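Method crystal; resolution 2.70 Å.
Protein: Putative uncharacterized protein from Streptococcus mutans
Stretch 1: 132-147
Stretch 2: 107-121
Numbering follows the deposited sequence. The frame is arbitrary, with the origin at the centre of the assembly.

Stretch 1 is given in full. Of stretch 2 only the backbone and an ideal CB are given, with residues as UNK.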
ATOM      1  N   ASP A 132      -4.486 -15.813  -8.494  1.00 49.33           N
ATOM      2  CA  ASP A 132      -5.909 -15.815  -8.128  1.00 50.50           C
ATOM      3  C   ASP A 132      -6.614 -14.508  -8.379  1.00 52.07           C
ATOM      4  O   ASP A 132      -7.773 -14.356  -8.054  1.00 53.35           O
ATOM      5  CB  ASP A 132      -6.117 -16.332  -6.739  1.00 49.95           C
ATOM      6  CG  ASP A 132      -5.711 -17.789  -6.613  1.00 52.92           C
ATOM      7  OD1 ASP A 132      -6.082 -18.564  -7.482  1.00 57.41           O
ATOM      8  OD2 ASP A 132      -4.958 -18.144  -5.695  1.00 56.24           O
ATOM      9  N   PHE A 133      -5.934 -13.601  -9.060  1.00 53.44           N
ATOM     10  CA  PHE A 133      -6.533 -12.352  -9.485  1.00 55.62           C
ATOM     11  C   PHE A 133      -7.104 -12.549 -10.904  1.00 58.33           C
ATOM     12  O   PHE A 133      -6.334 -12.787 -11.852  1.00 59.94           O
ATOM     13  CB  PHE A 133      -5.447 -11.253  -9.557  1.00 54.78           C
ATOM     14  CG  PHE A 133      -5.018 -10.686  -8.199  1.00 54.63           C
ATOM     15  CD1 PHE A 133      -4.524 -11.528  -7.173  1.00 55.47           C
ATOM     16  CD2 PHE A 133      -4.970  -9.303  -8.000  1.00 50.21           C
ATOM     17  CE1 PHE A 133      -4.055 -10.980  -5.983  1.00 52.40           C
ATOM     18  CE2 PHE A 133      -4.506  -8.765  -6.795  1.00 47.90           C
ATOM     19  CZ  PHE A 133      -4.051  -9.581  -5.810  1.00 48.87           C
ATOM     20  N   SER A 134      -8.426 -12.431 -11.069  1.00 60.30           N
ATOM     21  CA  SER A 134      -8.987 -12.244 -12.416  1.00 62.03           C
ATOM     22  C   SER A 134      -8.263 -11.026 -13.114  1.00 63.96           C
ATOM     23  O   SER A 134      -7.723 -10.140 -12.429  1.00 64.28           O
ATOM     24  CB  SER A 134     -10.471 -11.980 -12.324  1.00 61.98           C
ATOM     25  OG  SER A 134     -10.718 -10.744 -11.675  1.00 61.14           O
ATOM     26  N   ASP A 135      -8.259 -10.990 -14.451  1.00 64.96           N
ATOM     27  CA  ASP A 135      -7.503  -9.916 -15.196  1.00 65.76           C
ATOM     28  C   ASP A 135      -7.882  -8.517 -14.769  1.00 65.02           C
ATOM     29  O   ASP A 135      -7.058  -7.582 -14.845  1.00 63.93           O
ATOM     30  CB  ASP A 135      -7.759 -10.032 -16.666  1.00 66.96           C
ATOM     31  CG  ASP A 135      -7.129 -11.214 -17.254  1.00 68.38           C
ATOM     32  OD1 ASP A 135      -6.459 -12.010 -16.485  1.00 64.55           O
ATOM     33  OD2 ASP A 135      -7.283 -11.375 -18.500  1.00 70.55           O
ATOM     34  N   ASP A 136      -9.184  -8.344 -14.515  1.00 64.84           N
ATOM     35  CA  ASP A 136      -9.734  -7.106 -13.967  1.00 65.47           C
ATOM     36  C   ASP A 136     -10.443  -7.380 -12.623  1.00 64.30           C
ATOM     37  O   ASP A 136     -11.261  -8.355 -12.501  1.00 64.40           O
ATOM     38  CB  ASP A 136     -10.732  -6.452 -14.945  1.00 65.91           C
ATOM     39  CG  ASP A 136     -10.083  -6.053 -16.284  1.00 69.54           C
ATOM     40  OD1 ASP A 136      -9.064  -5.288 -16.289  1.00 68.34           O
ATOM     41  OD2 ASP A 136     -10.618  -6.488 -17.333  1.00 73.51           O
ATOM     42  N   LEU A 137     -10.157  -6.511 -11.630  1.00 61.30           N
ATOM     43  CA  LEU A 137     -10.641  -6.685 -10.269  1.00 57.60           C
ATOM     44  C   LEU A 137     -10.991  -5.370  -9.691  1.00 55.16           C
ATOM     45  O   LEU A 137     -10.257  -4.419  -9.832  1.00 55.14           O
ATOM     46  CB  LEU A 137      -9.577  -7.317  -9.427  1.00 57.69           C
ATOM     47  CG  LEU A 137      -9.947  -7.703  -8.002  1.00 58.02           C
ATOM     48  CD1 LEU A 137     -11.194  -8.670  -7.964  1.00 56.02           C
ATOM     49  CD2 LEU A 137      -8.743  -8.347  -7.383  1.00 55.44           C
ATOM     50  N   LEU A 138     -12.122  -5.290  -9.039  1.00 52.71           N
ATOM     51  CA  LEU A 138     -12.442  -4.073  -8.354  1.00 50.71           C
ATOM     52  C   LEU A 138     -11.690  -3.999  -6.946  1.00 48.69           C
ATOM     53  O   LEU A 138     -11.763  -4.954  -6.120  1.00 48.27           O
ATOM     54  CB  LEU A 138     -13.960  -3.899  -8.226  1.00 50.64           C
ATOM     55  CG  LEU A 138     -14.406  -2.519  -8.741  1.00 52.33           C
ATOM     56  CD1 LEU A 138     -14.597  -2.505 -10.234  1.00 54.44           C
ATOM     57  CD2 LEU A 138     -15.590  -2.125  -8.122  1.00 57.02           C
ATOM     58  N   VAL A 139     -10.850  -2.963  -6.781  1.00 44.34           N
ATOM     59  CA  VAL A 139     -10.080  -2.782  -5.556  1.00 40.41           C
ATOM     60  C   VAL A 139     -10.196  -1.364  -5.086  1.00 40.43           C
ATOM     61  O   VAL A 139     -10.718  -0.480  -5.835  1.00 41.20           O
ATOM     62  CB  VAL A 139      -8.530  -3.156  -5.733  1.00 39.92           C
ATOM     63  CG1 VAL A 139      -8.360  -4.587  -6.224  1.00 35.23           C
ATOM     64  CG2 VAL A 139      -7.792  -2.132  -6.606  1.00 37.62           C
ATOM     65  N   GLY A 140      -9.732  -1.100  -3.854  1.00 38.34           N
ATOM     66  CA  GLY A 140      -9.828   0.256  -3.273  1.00 37.59           C
ATOM     67  C   GLY A 140      -8.713   1.207  -3.740  1.00 37.04           C
ATOM     68  O   GLY A 140      -7.652   0.767  -4.138  1.00 37.61           O
ATOM     69  N   HIS A 141      -8.969   2.503  -3.679  1.00 35.99           N
ATOM     70  CA  HIS A 141      -7.989   3.491  -4.090  1.00 37.64           C
ATOM     71  C   HIS A 141      -8.138   4.656  -3.219  1.00 39.10           C
ATOM     72  O   HIS A 141      -9.264   5.032  -2.888  1.00 39.57           O
ATOM     73  CB  HIS A 141      -8.224   3.945  -5.563  1.00 37.43           C
ATOM     74  CG  HIS A 141      -8.066   2.860  -6.546  1.00 35.20           C
ATOM     75  ND1 HIS A 141      -9.088   1.987  -6.854  1.00 40.18           N
ATOM     76  CD2 HIS A 141      -6.982   2.424  -7.215  1.00 36.49           C
ATOM     77  CE1 HIS A 141      -8.633   1.047  -7.664  1.00 41.40           C
ATOM     78  NE2 HIS A 141      -7.354   1.291  -7.900  1.00 42.01           N
ATOM     79  N   TRP A 142      -7.006   5.283  -2.848  1.00 40.15           N
ATOM     80  CA  TRP A 142      -7.040   6.565  -2.146  1.00 40.81           C
ATOM     81  C   TRP A 142      -5.748   7.413  -2.307  1.00 41.93           C
ATOM     82  O   TRP A 142      -5.102   7.715  -1.322  1.00 43.31           O
ATOM     83  CB  TRP A 142      -7.344   6.364  -0.666  1.00 38.79           C
ATOM     84  CG  TRP A 142      -8.080   7.495  -0.074  1.00 38.29           C
ATOM     85  CD1 TRP A 142      -7.601   8.760   0.161  1.00 38.57           C
ATOM     86  CD2 TRP A 142      -9.459   7.491   0.375  1.00 38.09           C
ATOM     87  NE1 TRP A 142      -8.614   9.559   0.703  1.00 41.77           N
ATOM     88  CE2 TRP A 142      -9.754   8.801   0.845  1.00 38.06           C
ATOM     89  CE3 TRP A 142     -10.457   6.503   0.445  1.00 35.76           C
ATOM     90  CZ2 TRP A 142     -10.989   9.133   1.402  1.00 37.53           C
ATOM     91  CZ3 TRP A 142     -11.691   6.849   0.945  1.00 33.99           C
ATOM     92  CH2 TRP A 142     -11.948   8.156   1.426  1.00 36.31           C
ATOM     93  N   HIS A 143      -5.456   7.890  -3.529  1.00 41.52           N
ATOM     94  CA  HIS A 143      -4.179   8.608  -3.756  1.00 41.91           C
ATOM     95  C   HIS A 143      -4.250   9.767  -4.677  1.00 42.12           C
ATOM     96  O   HIS A 143      -5.184   9.931  -5.413  1.00 41.82           O
ATOM     97  CB  HIS A 143      -3.151   7.682  -4.285  1.00 42.21           C
ATOM     98  CG  HIS A 143      -3.447   7.194  -5.653  1.00 41.79           C
ATOM     99  ND1 HIS A 143      -4.557   6.433  -5.942  1.00 41.94           N
ATOM    100  CD2 HIS A 143      -2.787   7.356  -6.821  1.00 40.15           C
ATOM    101  CE1 HIS A 143      -4.551   6.110  -7.221  1.00 40.71           C
ATOM    102  NE2 HIS A 143      -3.483   6.651  -7.777  1.00 43.35           N
ATOM    103  N   GLY A 144      -3.190  10.550  -4.652  1.00 43.00           N
ATOM    104  CA  GLY A 144      -2.979  11.607  -5.592  1.00 43.48           C
ATOM    105  C   GLY A 144      -1.658  11.413  -6.279  1.00 43.76           C
ATOM    106  O   GLY A 144      -1.443  11.940  -7.372  1.00 45.36           O
ATOM    107  N   ASP A 145      -0.773  10.611  -5.650  1.00 41.91           N
ATOM    108  CA  ASP A 145       0.562  10.328  -6.187  1.00 39.28           C
ATOM    109  C   ASP A 145       0.718   8.832  -6.522  1.00 38.56           C
ATOM    110  O   ASP A 145      -0.233   8.061  -6.390  1.00 38.51           O
ATOM    111  CB  ASP A 145       1.616  10.747  -5.206  1.00 38.95           C
ATOM    112  CG  ASP A 145       1.748  12.216  -5.107  1.00 39.85           C
ATOM    113  OD1 ASP A 145       1.168  12.934  -5.934  1.00 43.40           O
ATOM    114  OD2 ASP A 145       2.414  12.681  -4.181  1.00 44.85           O
ATOM    115  N   MET A 146       1.889   8.458  -7.038  1.00 36.70           N
ATOM    116  CA  MET A 146       2.189   7.065  -7.355  1.00 37.31           C
ATOM    117  C   MET A 146       3.729   6.823  -7.302  1.00 36.55           C
ATOM    118  O   MET A 146       4.506   7.765  -7.187  1.00 36.63           O
ATOM    119  CB  MET A 146       1.657   6.710  -8.731  1.00 38.78           C
ATOM    120  CG  MET A 146       2.532   7.323  -9.946  1.00 42.94           C
ATOM    121  SD  MET A 146       1.895   6.937 -11.627  1.00 44.21           S
ATOM    122  CE  MET A 146       3.143   7.719 -12.584  1.00 40.25           C
ATOM    123  N   PRO A 147       4.154   5.571  -7.369  1.00 35.91           N
ATOM    124  CA  PRO A 147       5.599   5.392  -7.109  1.00 36.00           C
ATOM    125  C   PRO A 147       6.543   5.571  -8.374  1.00 37.04           C
ATOM    126  O   PRO A 147       6.147   5.247  -9.513  1.00 37.34           O
ATOM    127  CB  PRO A 147       5.684   3.975  -6.557  1.00 35.23           C
ATOM    128  CG  PRO A 147       4.359   3.319  -6.888  1.00 35.48           C
ATOM    129  CD  PRO A 147       3.360   4.382  -6.992  1.00 36.96           C
ATOM    130  N   UNK A 107       3.331  12.361  -9.314  1.00 46.02           N
ATOM    131  CA  UNK A 107       1.893  12.563  -9.248  1.00 46.57           C
ATOM    132  C   UNK A 107       1.187  11.646 -10.231  1.00 46.10           C
ATOM    133  O   UNK A 107       1.735  11.305 -11.246  1.00 46.18           O
ATOM    134  CB  UNK A 107       1.538  14.024  -9.531  1.00 46.57           C
ATOM    135  N   UNK A 108      -0.037  11.224  -9.891  1.00 45.70           N
ATOM    136  CA  UNK A 108      -0.804  10.279 -10.715  1.00 44.45           C
ATOM    137  C   UNK A 108      -1.485  11.066 -11.838  1.00 46.17           C
ATOM    138  O   UNK A 108      -1.896  12.177 -11.618  1.00 45.90           O
ATOM    139  CB  UNK A 108      -1.833   9.517  -9.877  1.00 44.45           C
ATOM    140  N   UNK A 109      -1.550  10.490 -13.082  1.00 47.66           N
ATOM    141  CA  UNK A 109      -2.368  11.123 -14.138  1.00 48.58           C
ATOM    142  C   UNK A 109      -3.710  11.573 -13.577  1.00 50.08           C
ATOM    143  O   UNK A 109      -4.050  12.755 -13.636  1.00 49.48           O
ATOM    144  CB  UNK A 109      -2.588  10.159 -15.306  1.00 48.58           C
ATOM    145  N   UNK A 110      -4.464  10.619 -13.020  1.00 51.66           N
ATOM    146  CA  UNK A 110      -5.707  10.938 -12.321  1.00 51.74           C
ATOM    147  C   UNK A 110      -5.680  10.502 -10.798  1.00 50.65           C
ATOM    148  O   UNK A 110      -5.198   9.373 -10.438  1.00 50.42           O
ATOM    149  CB  UNK A 110      -6.868  10.253 -13.045  1.00 51.74           C
ATOM    150  N   UNK A 111      -6.153  11.379  -9.923  1.00 49.09           N
ATOM    151  CA  UNK A 111      -6.380  10.983  -8.527  1.00 47.69           C
ATOM    152  C   UNK A 111      -7.571  10.059  -8.369  1.00 47.18           C
ATOM    153  O   UNK A 111      -8.518  10.130  -9.122  1.00 48.99           O
ATOM    154  CB  UNK A 111      -6.583  12.223  -7.654  1.00 47.69           C
ATOM    155  N   UNK A 112      -7.469   9.118  -7.451  1.00 46.75           N
ATOM    156  CA  UNK A 112      -8.440   8.024  -7.381  1.00 45.66           C
ATOM    157  C   UNK A 112      -8.830   7.717  -5.921  1.00 46.36           C
ATOM    158  O   UNK A 112      -7.971   7.473  -5.063  1.00 48.30           O
ATOM    159  CB  UNK A 112      -7.868   6.772  -8.049  1.00 45.66           C
ATOM    160  N   UNK A 113     -10.126   7.716  -5.663  1.00 45.75           N
ATOM    161  CA  UNK A 113     -10.669   7.578  -4.320  1.00 43.65           C
ATOM    162  C   UNK A 113     -11.954   6.789  -4.442  1.00 43.07           C
ATOM    163  O   UNK A 113     -12.952   7.321  -4.829  1.00 43.54           O
ATOM    164  CB  UNK A 113     -10.904   8.936  -3.655  1.00 43.65           C
ATOM    165  N   UNK A 114     -11.899   5.510  -4.208  1.00 42.26           N
ATOM    166  CA  UNK A 114     -13.053   4.724  -4.338  1.00 43.18           C
ATOM    167  C   UNK A 114     -12.695   3.399  -4.817  1.00 45.27           C
ATOM    168  O   UNK A 114     -11.564   3.048  -4.805  1.00 46.57           O
ATOM    169  CB  UNK A 114     -14.081   5.381  -5.261  1.00 43.18           C
ATOM    170  N   UNK A 115     -13.671   2.632  -5.262  1.00 47.69           N
ATOM    171  CA  UNK A 115     -13.390   1.285  -5.710  1.00 49.75           C
ATOM    172  C   UNK A 115     -13.435   1.153  -7.227  1.00 49.74           C
ATOM    173  O   UNK A 115     -14.485   1.274  -7.825  1.00 49.80           O
ATOM    174  CB  UNK A 115     -14.383   0.311  -5.074  1.00 49.75           C
ATOM    175  N   UNK A 116     -12.247   0.977  -7.841  1.00 49.86           N
ATOM    176  CA  UNK A 116     -12.128   0.895  -9.303  1.00 49.10           C
ATOM    177  C   UNK A 116     -11.394  -0.360  -9.776  1.00 49.09           C
ATOM    178  O   UNK A 116     -10.722  -1.045  -8.990  1.00 49.01           O
ATOM    179  CB  UNK A 116     -11.402   2.134  -9.832  1.00 49.10           C
ATOM    180  N   UNK A 117     -11.629  -0.733 -11.027  1.00 48.97           N
ATOM    181  CA  UNK A 117     -10.904  -1.829 -11.606  1.00 48.16           C
ATOM    182  C   UNK A 117      -9.457  -1.481 -11.674  1.00 45.66           C
ATOM    183  O   UNK A 117      -9.093  -0.354 -11.975  1.00 45.01           O
ATOM    184  CB  UNK A 117     -11.444  -2.186 -12.992  1.00 48.16           C
ATOM    185  N   UNK A 118      -8.640  -2.429 -11.319  1.00 44.51           N
ATOM    186  CA  UNK A 118      -7.276  -2.481 -11.783  1.00 44.03           C
ATOM    187  C   UNK A 118      -7.233  -3.668 -12.741  1.00 44.46           C
ATOM    188  O   UNK A 118      -8.168  -4.531 -12.720  1.00 43.41           O
ATOM    189  CB  UNK A 118      -6.274  -2.613 -10.634  1.00 44.03           C
ATOM    190  N   UNK A 119      -6.170  -3.720 -13.581  1.00 44.19           N
ATOM    191  CA  UNK A 119      -6.067  -4.669 -14.716  1.00 44.30           C
ATOM    192  C   UNK A 119      -4.648  -5.179 -14.816  1.00 44.32           C
ATOM    193  O   UNK A 119      -3.702  -4.375 -14.926  1.00 44.76           O
ATOM    194  CB  UNK A 119      -6.485  -4.013 -16.034  1.00 44.30           C
ATOM    195  N   UNK A 120      -4.472  -6.498 -14.842  1.00 44.20           N
ATOM    196  CA  UNK A 120      -3.122  -7.047 -14.909  1.00 45.53           C
ATOM    197  C   UNK A 120      -2.414  -6.683 -16.205  1.00 48.19           C
ATOM    198  O   UNK A 120      -2.980  -6.757 -17.287  1.00 50.29           O
ATOM    199  CB  UNK A 120      -3.167  -8.569 -14.757  1.00 45.53           C
ATOM    200  N   UNK A 121      -1.184  -6.268 -16.062  1.00 49.22           N
ATOM    201  CA  UNK A 121      -0.267  -6.184 -17.091  1.00 49.90           C
ATOM    202  C   UNK A 121       0.050  -7.587 -17.613  1.00 52.13           C
ATOM    203  O   UNK A 121      -0.388  -8.600 -17.024  1.00 52.12           O
ATOM    204  CB  UNK A 121       0.985  -5.445 -16.614  1.00 49.90           C
TER

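Stretch 2 runs antiparallel to strand 136-143, so its positions from 112 to 119 alternate between two faces. One face carries D136, L138 and W142, the other L137, V139, H141 and H143.

Position 107 points away overall. Its CB lies 3.8 Å from D145 OD1, so a polar or basic residue would suit. It is H107, exposed at the edge of the contact.

At 108 the backbone N donates to G144 O at 3.0 Å, nearly straight. The CB is sideways, 3.9 Å from H143 CD2, and a small or polar residue fits. It is S108. Its OG donates to the carbonyl O of position 110 at 2.9 Å, within its own stretch.

Positions 109 and 110 have no atom of stretch 1 within 5.5 Å of CB. A phi of -44° at 109 permits proline, among others. P109 turns the chain, and its CD lies 4.1 Å from M146 SD. At 110 the CB points away into space free of stretch 1, so almost anything would do. It is K110.

The CB at 111 is sideways, 3.5 Å from H143 O. A long chain that can lead outward is suitable. K111 does this; its CB packs 4.1 Å from G144 CA.

Position 112 pairs with H143 through two backbone hydrogen bonds. Its CB faces two imidazoles, 3.5 Å from H143 CE1 and 3.8 Å from H141 CB. An acidic or polar residue is likely, though an apolar one could pack there. E112 extends past both rings, and its carboxylate is also bonded elsewhere in the structure.

Position 113 has its CB 4.5 Å from W142 CD2, beside a broad indole. A branched aliphatic residue would suit. I113 sets CG2 squarely over the six-membered ring of W142, 3.7 Å from its centroid.

Position 114 has phi 146° and psi -166°. A CB would jam against the preceding carbonyl, so glycine is called for. G114 N donates to H141 O at 3.0 Å.

Position 115 faces G140, whose lack of a side chain leaves room. Asparagine, serine or a small apolar residue could enter. N115 brings ND2 to 3.3 Å from G140 CA.

At 116 the CB is 3.7 Å from H141 CE1. An aromatic or a medium-sized residue could line that ring. Y116 meets H141 with its ring edge, while its backbone pairs with V139.

Position 117 has its CB 4.2 Å from L138 CD1 and 4.7 Å from D136 CB. Leucine, valine or methionine would suit. L117 packs CG 3.6 Å from L138 CD1.

Position 118 looks onto V139 CG2, 4.3 Å from its CB. A bulky aliphatic residue fits best. I118 sets CG2 3.5 Å from V139 CG2 and equally near H141 NE2.

At 119 the ideal CB is only 2.9 Å from D136 OD1. A small donor is favoured. S119 OG donates to D136 OD1 at 2.8 Å.

Position 120 is sideways, near F133; an apolar chain suits. L120 CD1 reaches F133 CB at 4.2 Å.

Position 121 points away, beyond reach, and is little constrained. It is T121.

Stretch 2 (107-121) HSPKKEIGNYLISLT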
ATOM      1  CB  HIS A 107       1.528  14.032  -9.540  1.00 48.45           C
ATOM      2  CG  HIS A 107       2.204  15.025  -8.628  1.00 56.42           C
ATOM      3  ND1 HIS A 107       3.058  16.009  -9.100  1.00 62.65           N
ATOM      4  CD2 HIS A 107       2.179  15.168  -7.271  1.00 62.76           C
ATOM      5  CE1 HIS A 107       3.520  16.724  -8.076  1.00 66.70           C
ATOM      6  NE2 HIS A 107       3.008  16.230  -6.956  1.00 67.84           N
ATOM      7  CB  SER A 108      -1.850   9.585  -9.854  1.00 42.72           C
ATOM      8  OG  SER A 108      -2.417   8.463 -10.511  1.00 38.22           O
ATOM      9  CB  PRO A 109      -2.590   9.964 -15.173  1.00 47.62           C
ATOM     10  CG  PRO A 109      -1.529   8.945 -14.887  1.00 48.08           C
ATOM     11  CD  PRO A 109      -0.740   9.391 -13.616  1.00 48.17           C
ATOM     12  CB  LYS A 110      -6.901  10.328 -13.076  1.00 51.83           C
ATOM     13  CG  LYS A 110      -7.397  11.214 -14.286  1.00 55.80           C
ATOM     14  CD  LYS A 110      -7.413  12.802 -13.904  1.00 62.16           C
ATOM     15  CE  LYS A 110      -8.382  13.674 -14.852  1.00 62.34           C
ATOM     16  NZ  LYS A 110      -9.677  14.131 -14.114  1.00 65.70           N
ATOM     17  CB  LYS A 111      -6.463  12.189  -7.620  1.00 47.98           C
ATOM     18  CG  LYS A 111      -7.805  12.537  -7.106  1.00 48.70           C
ATOM     19  CD  LYS A 111      -7.714  13.957  -6.507  1.00 50.73           C
ATOM     20  CE  LYS A 111      -8.087  13.960  -5.049  1.00 52.79           C
ATOM     21  NZ  LYS A 111      -7.374  15.065  -4.273  1.00 51.27           N
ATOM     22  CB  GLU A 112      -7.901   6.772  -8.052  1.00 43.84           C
ATOM     23  CG  GLU A 112      -7.609   6.896  -9.514  1.00 43.61           C
ATOM     24  CD  GLU A 112      -6.888   5.632 -10.074  1.00 48.81           C
ATOM     25  OE1 GLU A 112      -7.365   5.031 -11.110  1.00 51.45           O
ATOM     26  OE2 GLU A 112      -5.907   5.183  -9.434  1.00 47.94           O
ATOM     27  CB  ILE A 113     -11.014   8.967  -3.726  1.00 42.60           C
ATOM     28  CG1 ILE A 113      -9.751   9.811  -3.524  1.00 39.84           C
ATOM     29  CG2 ILE A 113     -11.791   8.811  -2.490  1.00 44.62           C
ATOM     30  CD1 ILE A 113      -9.969  11.039  -2.695  1.00 35.48           C
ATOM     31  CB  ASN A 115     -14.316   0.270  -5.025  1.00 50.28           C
ATOM     32  CG  ASN A 115     -14.230   0.335  -3.531  1.00 51.83           C
ATOM     33  OD1 ASN A 115     -15.173   0.710  -2.881  1.00 57.64           O
ATOM     34  ND2 ASN A 115     -13.059   0.016  -2.983  1.00 54.68           N
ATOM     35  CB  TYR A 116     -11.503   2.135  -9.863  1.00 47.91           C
ATOM     36  CG  TYR A 116     -12.305   3.378  -9.602  1.00 49.12           C
ATOM     37  CD1 TYR A 116     -13.426   3.690 -10.382  1.00 48.88           C
ATOM     38  CD2 TYR A 116     -11.944   4.257  -8.595  1.00 48.94           C
ATOM     39  CE1 TYR A 116     -14.156   4.836 -10.145  1.00 49.74           C
ATOM     40  CE2 TYR A 116     -12.645   5.432  -8.380  1.00 50.97           C
ATOM     41  CZ  TYR A 116     -13.762   5.706  -9.136  1.00 51.56           C
ATOM     42  OH  TYR A 116     -14.499   6.848  -8.874  1.00 55.01           O
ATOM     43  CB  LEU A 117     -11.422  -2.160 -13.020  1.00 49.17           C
ATOM     44  CG  LEU A 117     -12.683  -3.018 -13.187  1.00 53.02           C
ATOM     45  CD1 LEU A 117     -13.246  -2.811 -14.617  1.00 60.83           C
ATOM     46  CD2 LEU A 117     -12.420  -4.547 -12.905  1.00 50.63           C
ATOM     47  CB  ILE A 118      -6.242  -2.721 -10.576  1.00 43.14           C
ATOM     48  CG1 ILE A 118      -6.612  -3.979  -9.802  1.00 38.98           C
ATOM     49  CG2 ILE A 118      -6.181  -1.467  -9.635  1.00 43.13           C
ATOM     50  CD1 ILE A 118      -5.479  -4.733  -9.312  1.00 35.03           C
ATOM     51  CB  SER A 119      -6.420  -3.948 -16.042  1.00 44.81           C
ATOM     52  OG  SER A 119      -7.487  -3.023 -15.882  1.00 46.17           O
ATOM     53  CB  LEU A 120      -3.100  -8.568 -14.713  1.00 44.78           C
ATOM     54  CG  LEU A 120      -3.775  -9.106 -13.467  1.00 42.65           C
ATOM     55  CD1 LEU A 120      -3.365 -10.535 -13.177  1.00 37.30           C
ATOM     56  CD2 LEU A 120      -3.445  -8.238 -12.335  1.00 41.04           C
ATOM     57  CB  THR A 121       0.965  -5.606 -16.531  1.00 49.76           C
ATOM     58  OG1 THR A 121       0.777  -4.207 -16.353  1.00 50.95           O
ATOM     59  CG2 THR A 121       2.074  -5.820 -17.396  1.00 54.44           C
TER
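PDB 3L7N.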